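Local atomic coordinates of endoglucanase A (Clostridium longisporum, PDB entry 6Q1I), a protein that hydrolyses internal beta-1,4-glucosidic linkages in cellulose, lichenan and cereal beta-glucans, and also attacks xylan, as a family 5 glycoside hydrolase. Residues 168-182 with 208-222. Residues are numbered along the deposited sequence; the frame is centred on the assembly and turned at random.
Sequences YEWTGGTSESRDVVN and TYAASGSSTTMNDFK
Y209 pushes its ring under the glycine turn of 168-182: G173 CA sits over one ring face, 3.6 Å from the centroid in a CH-pi contact, and G172 O lies above the same face, likewise offset toward the rim. CB points toward 168-182, and CG, anti to the backbone N (chi1 178°), extends the ring beneath both glycines, where S177 OG and V181 CG2 approach it obliquely. Y209 OH donates to Y168 O at 2.8 Å, from above the carbonyl plane, and also hydrogen-bonds L163 N. This closely packed side, with Y209, S177 and V181 buried, gives way to a polar, wetter one around R178. Bent at chi3 (-62°), its chain brings NE to D220 OD2 at 2.7 Å in a nearly straight salt bridge (173°), while NH1 reaches G172 O at 3.0 Å. T216 CG2 and T174 O sandwich the guanidinium, and the in-plane bonds from NE and NH1 set its rotation; water 3 joins NH2 to D220 OD2. Further along, N182 ND2 gives to D220 O (2.8 Å) and OD1 receives K222 N (3.0 Å); waters 4 and 5 link N182 to K222 O on the solvent side. The contact ties the start of helix 175-194 to the loop after the next barrel strand, 204-208; W170 CZ3, against A210 CB, brings it near Q160, the changed residue at the presumed proton-donor position of this catalytic (beta/alpha)8 domain.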
loop_
_atom_site.group_PDB
_atom_site.type_symbol
_atom_site.label_atom_id
_atom_site.label_comp_id
_atom_site.label_asym_id
_atom_site.label_seq_id
_atom_site.Cartn_x
_atom_site.Cartn_y
_atom_site.Cartn_z
ATOM N N TYR A 168 18.972 -10.076 -5.983
ATOM C CA TYR A 168 18.501 -8.755 -6.362
ATOM C C TYR A 168 17.168 -8.378 -5.727
ATOM O O TYR A 168 16.637 -7.299 -6.021
ATOM C CB TYR A 168 18.338 -8.712 -7.876
ATOM C CG TYR A 168 19.611 -8.959 -8.656
ATOM C CD1 TYR A 168 20.596 -7.980 -8.732
ATOM C CD2 TYR A 168 19.827 -10.167 -9.329
ATOM C CE1 TYR A 168 21.748 -8.177 -9.460
ATOM C CE2 TYR A 168 20.989 -10.378 -10.070
ATOM C CZ TYR A 168 21.950 -9.374 -10.117
ATOM O OH TYR A 168 23.117 -9.521 -10.836
ATOM N N GLU A 169 16.617 -9.237 -4.869
ATOM C CA GLU A 169 15.285 -9.007 -4.318
ATOM C C GLU A 169 15.185 -7.649 -3.638
ATOM O O GLU A 169 14.245 -6.886 -3.893
ATOM C CB GLU A 169 14.925 -10.124 -3.338
ATOM C CG GLU A 169 13.570 -9.923 -2.679
ATOM C CD GLU A 169 13.035 -11.130 -1.941
ATOM O OE1 GLU A 169 13.733 -12.170 -1.847
ATOM O OE2 GLU A 169 11.881 -11.014 -1.467
ATOM N N TRP A 170 16.142 -7.336 -2.758
ATOM C CA TRP A 170 16.079 -6.164 -1.890
ATOM C C TRP A 170 17.157 -5.134 -2.207
ATOM O O TRP A 170 17.383 -4.217 -1.409
ATOM C CB TRP A 170 16.143 -6.581 -0.422
ATOM C CG TRP A 170 14.964 -7.391 0.014
ATOM C CD1 TRP A 170 14.980 -8.665 0.503
ATOM C CD2 TRP A 170 13.587 -6.984 -0.011
ATOM N NE1 TRP A 170 13.699 -9.071 0.804
ATOM C CE2 TRP A 170 12.826 -8.057 0.500
ATOM C CE3 TRP A 170 12.927 -5.812 -0.404
ATOM C CZ2 TRP A 170 11.436 -7.992 0.632
ATOM C CZ3 TRP A 170 11.544 -5.752 -0.276
ATOM C CH2 TRP A 170 10.817 -6.834 0.240
ATOM N N THR A 171 17.803 -5.240 -3.368
ATOM C CA THR A 171 18.865 -4.327 -3.761
ATOM C C THR A 171 18.472 -3.426 -4.923
ATOM O O THR A 171 19.337 -2.748 -5.475
ATOM C CB THR A 171 20.119 -5.121 -4.143
ATOM O OG1 THR A 171 19.816 -5.928 -5.290
ATOM C CG2 THR A 171 20.563 -6.010 -2.996
ATOM N N GLY A 172 17.211 -3.416 -5.325
ATOM C CA GLY A 172 16.764 -2.562 -6.408
ATOM C C GLY A 172 16.666 -3.222 -7.765
ATOM O O GLY A 172 16.391 -2.530 -8.757
ATOM N N GLY A 173 16.884 -4.530 -7.846
ATOM C CA GLY A 173 16.628 -5.251 -9.068
ATOM C C GLY A 173 17.726 -5.104 -10.104
ATOM O O GLY A 173 18.890 -4.812 -9.818
ATOM N N THR A 174 17.313 -5.305 -11.351
ATOM C CA THR A 174 18.174 -5.269 -12.521
ATOM C C THR A 174 17.477 -4.443 -13.600
ATOM O O THR A 174 16.283 -4.147 -13.513
ATOM C CB THR A 174 18.413 -6.689 -13.053
ATOM O OG1 THR A 174 17.169 -7.250 -13.499
ATOM C CG2 THR A 174 19.021 -7.575 -11.985
ATOM N N SER A 175 18.212 -4.063 -14.642
ATOM C CA SER A 175 17.575 -3.333 -15.733
ATOM C C SER A 175 16.408 -4.126 -16.304
ATOM O O SER A 175 15.331 -3.572 -16.540
ATOM C CB SER A 175 18.596 -3.000 -16.818
ATOM O OG SER A 175 19.518 -2.037 -16.354
ATOM N N GLU A 176 16.604 -5.434 -16.506
ATOM C CA GLU A 176 15.553 -6.304 -17.023
ATOM C C GLU A 176 14.329 -6.285 -16.120
ATOM O O GLU A 176 13.200 -6.092 -16.589
ATOM C CB GLU A 176 16.082 -7.735 -17.148
ATOM C CG GLU A 176 14.986 -8.797 -17.270
ATOM C CD GLU A 176 15.528 -10.205 -17.387
ATOM O OE1 GLU A 176 16.749 -10.407 -17.201
ATOM O OE2 GLU A 176 14.725 -11.118 -17.658
ATOM N N SER A 177 14.526 -6.500 -14.818
ATOM C CA SER A 177 13.369 -6.656 -13.943
ATOM C C SER A 177 12.665 -5.324 -13.689
ATOM O O SER A 177 11.439 -5.300 -13.542
ATOM C CB SER A 177 13.758 -7.371 -12.647
ATOM O OG SER A 177 14.789 -6.714 -11.941
ATOM N N ARG A 178 13.405 -4.208 -13.658
ATOM C CA ARG A 178 12.747 -2.904 -13.568
ATOM C C ARG A 178 11.937 -2.608 -14.829
ATOM O O ARG A 178 10.829 -2.063 -14.749
ATOM C CB ARG A 178 13.754 -1.797 -13.244
ATOM C CG ARG A 178 14.406 -1.955 -11.870
ATOM C CD ARG A 178 15.291 -0.766 -11.466
ATOM N NE ARG A 178 16.425 -0.554 -12.361
ATOM C CZ ARG A 178 17.626 -1.116 -12.228
ATOM N NH1 ARG A 178 17.908 -1.923 -11.216
ATOM N NH2 ARG A 178 18.577 -0.850 -13.116
ATOM N N ASP A 179 12.456 -2.992 -15.995
ATOM C CA ASP A 179 11.695 -2.882 -17.238
ATOM C C ASP A 179 10.416 -3.714 -17.166
ATOM O O ASP A 179 9.325 -3.223 -17.478
ATOM C CB ASP A 179 12.592 -3.334 -18.393
ATOM C CG ASP A 179 11.943 -3.187 -19.756
ATOM O OD1 ASP A 179 11.155 -2.247 -19.963
ATOM O OD2 ASP A 179 12.257 -4.023 -20.633
ATOM N N VAL A 180 10.522 -4.971 -16.720
ATOM C CA VAL A 180 9.340 -5.831 -16.697
ATOM C C VAL A 180 8.305 -5.330 -15.688
ATOM O O VAL A 180 7.101 -5.402 -15.949
ATOM C CB VAL A 180 9.714 -7.307 -16.493
ATOM C CG1 VAL A 180 8.464 -8.174 -16.353
ATOM C CG2 VAL A 180 10.570 -7.803 -17.667
ATOM N N VAL A 181 8.738 -4.792 -14.543
ATOM C CA VAL A 181 7.773 -4.200 -13.615
ATOM C C VAL A 181 6.986 -3.088 -14.304
ATOM O O VAL A 181 5.765 -2.999 -14.170
ATOM C CB VAL A 181 8.460 -3.713 -12.326
ATOM C CG1 VAL A 181 7.503 -2.828 -11.516
ATOM C CG2 VAL A 181 8.914 -4.894 -11.498
ATOM N N ASN A 182 7.679 -2.213 -15.043
ATOM C CA ASN A 182 6.973 -1.171 -15.782
ATOM C C ASN A 182 5.979 -1.769 -16.774
ATOM O O ASN A 182 4.870 -1.253 -16.938
ATOM C CB ASN A 182 7.959 -0.277 -16.541
ATOM C CG ASN A 182 8.672 0.714 -15.648
ATOM O OD1 ASN A 182 8.072 1.324 -14.761
ATOM N ND2 ASN A 182 9.954 0.911 -15.911
ATOM N N THR A 208 7.223 1.505 -8.136
ATOM C CA THR A 208 8.565 1.177 -8.566
ATOM C C THR A 208 8.861 -0.291 -8.244
ATOM O O THR A 208 8.102 -0.969 -7.543
ATOM C CB THR A 208 9.563 2.032 -7.794
ATOM O OG1 THR A 208 9.349 1.782 -6.406
ATOM C CG2 THR A 208 9.385 3.513 -8.076
ATOM N N TYR A 209 9.988 -0.787 -8.748
ATOM C CA TYR A 209 10.466 -2.104 -8.347
ATOM C C TYR A 209 10.568 -2.162 -6.826
ATOM O O TYR A 209 11.178 -1.289 -6.192
ATOM C CB TYR A 209 11.828 -2.373 -8.999
ATOM C CG TYR A 209 12.479 -3.694 -8.629
ATOM C CD1 TYR A 209 12.447 -4.788 -9.494
ATOM C CD2 TYR A 209 13.159 -3.837 -7.429
ATOM C CE1 TYR A 209 13.056 -5.991 -9.156
ATOM C CE2 TYR A 209 13.763 -5.035 -7.081
ATOM C CZ TYR A 209 13.714 -6.105 -7.951
ATOM O OH TYR A 209 14.319 -7.303 -7.618
ATOM N N ALA A 210 9.947 -3.189 -6.242
ATOM C CA ALA A 210 9.899 -3.424 -4.800
ATOM C C ALA A 210 9.220 -2.293 -4.032
ATOM O O ALA A 210 9.289 -2.255 -2.802
ATOM C CB ALA A 210 11.284 -3.706 -4.204
ATOM N N ALA A 211 8.534 -1.389 -4.726
ATOM C CA ALA A 211 8.045 -0.140 -4.142
ATOM C C ALA A 211 9.163 0.644 -3.463
ATOM O O ALA A 211 8.919 1.453 -2.565
ATOM C CB ALA A 211 6.860 -0.347 -3.206
ATOM N N SER A 212 10.393 0.450 -3.921
ATOM C CA SER A 212 11.519 1.151 -3.329
ATOM C C SER A 212 11.592 2.595 -3.815
ATOM O O SER A 212 11.437 2.879 -5.008
ATOM C CB SER A 212 12.821 0.444 -3.701
ATOM O OG SER A 212 13.928 1.235 -3.309
ATOM N N GLY A 213 11.877 3.500 -2.892
ATOM C CA GLY A 213 12.163 4.877 -3.212
ATOM C C GLY A 213 13.622 5.182 -3.468
ATOM O O GLY A 213 13.995 6.358 -3.503
ATOM N N SER A 214 14.467 4.169 -3.631
ATOM C CA SER A 214 15.856 4.421 -3.974
ATOM C C SER A 214 15.939 5.156 -5.307
ATOM O O SER A 214 15.041 5.088 -6.152
ATOM C CB SER A 214 16.624 3.105 -4.090
ATOM O OG SER A 214 16.271 2.393 -5.267
ATOM N N SER A 215 17.057 5.847 -5.503
ATOM C CA SER A 215 17.249 6.573 -6.751
ATOM C C SER A 215 17.157 5.642 -7.955
ATOM O O SER A 215 16.530 5.987 -8.960
ATOM C CB SER A 215 18.574 7.336 -6.725
ATOM O OG SER A 215 19.680 6.469 -6.607
ATOM N N THR A 216 17.750 4.449 -7.871
ATOM C CA THR A 216 17.759 3.560 -9.032
ATOM C C THR A 216 16.345 3.147 -9.422
ATOM O O THR A 216 15.983 3.161 -10.606
ATOM C CB THR A 216 18.623 2.331 -8.753
ATOM O OG1 THR A 216 19.990 2.731 -8.603
ATOM C CG2 THR A 216 18.533 1.333 -9.900
ATOM N N THR A 217 15.531 2.764 -8.438
ATOM C CA THR A 217 14.190 2.283 -8.754
ATOM C C THR A 217 13.247 3.428 -9.116
ATOM O O THR A 217 12.444 3.290 -10.044
ATOM C CB THR A 217 13.645 1.441 -7.601
ATOM O OG1 THR A 217 13.727 2.182 -6.384
ATOM C CG2 THR A 217 14.470 0.156 -7.452
ATOM N N MET A 218 13.345 4.569 -8.428
ATOM C CA MET A 218 12.557 5.728 -8.832
ATOM C C MET A 218 12.918 6.167 -10.240
ATOM O O MET A 218 12.040 6.473 -11.054
ATOM C CB MET A 218 12.806 6.907 -7.896
ATOM C CG MET A 218 12.119 6.874 -6.580
ATOM S SD MET A 218 12.000 8.572 -5.955
ATOM C CE MET A 218 13.720 8.966 -5.705
ATOM N N ASN A 219 14.214 6.279 -10.524
ATOM C CA ASN A 219 14.613 6.833 -11.808
ATOM C C ASN A 219 14.093 5.998 -12.962
ATOM O O ASN A 219 13.733 6.559 -14.006
ATOM C CB ASN A 219 16.125 6.987 -11.891
ATOM C CG ASN A 219 16.641 8.122 -11.030
ATOM O OD1 ASN A 219 15.880 8.979 -10.577
ATOM N ND2 ASN A 219 17.946 8.142 -10.815
ATOM N N ASP A 220 14.013 4.676 -12.796
ATOM C CA ASP A 220 13.563 3.802 -13.874
ATOM C C ASP A 220 12.044 3.672 -13.951
ATOM O O ASP A 220 11.547 2.995 -14.853
ATOM C CB ASP A 220 14.211 2.415 -13.770
ATOM C CG ASP A 220 15.535 2.321 -14.515
ATOM O OD1 ASP A 220 15.915 3.283 -15.216
ATOM O OD2 ASP A 220 16.191 1.269 -14.406
ATOM N N PHE A 221 11.302 4.322 -13.061
ATOM C CA PHE A 221 9.848 4.293 -13.121
ATOM C C PHE A 221 9.370 4.936 -14.415
ATOM O O PHE A 221 9.737 6.071 -14.730
ATOM C CB PHE A 221 9.290 5.067 -11.924
ATOM C CG PHE A 221 7.786 5.074 -11.828
ATOM C CD1 PHE A 221 7.113 4.028 -11.235
ATOM C CD2 PHE A 221 7.046 6.147 -12.297
ATOM C CE1 PHE A 221 5.729 4.042 -11.130
ATOM C CE2 PHE A 221 5.672 6.166 -12.188
ATOM C CZ PHE A 221 5.015 5.119 -11.602
ATOM N N LYS A 222 8.515 4.232 -15.149
ATOM C CA LYS A 222 7.982 4.730 -16.409
ATOM C C LYS A 222 6.492 4.993 -16.264
ATOM O O LYS A 222 5.741 4.109 -15.846
ATOM C CB LYS A 222 8.228 3.739 -17.553
ATOM C CG LYS A 222 7.860 4.293 -18.924
ATOM C CD LYS A 222 8.255 3.351 -20.040
ATOM C CE LYS A 222 7.884 3.931 -21.404
ATOM N NZ LYS A 222 8.077 2.952 -22.517
HETATM O O HOH W 1 18.548 0.466 -5.456
HETATM O O HOH W 2 15.031 -0.838 -16.920
HETATM O O HOH W 3 18.171 0.364 -15.880
HETATM O O HOH W 4 5.472 1.619 -14.074
HETATM O O HOH W 5 4.845 1.658 -17.269
#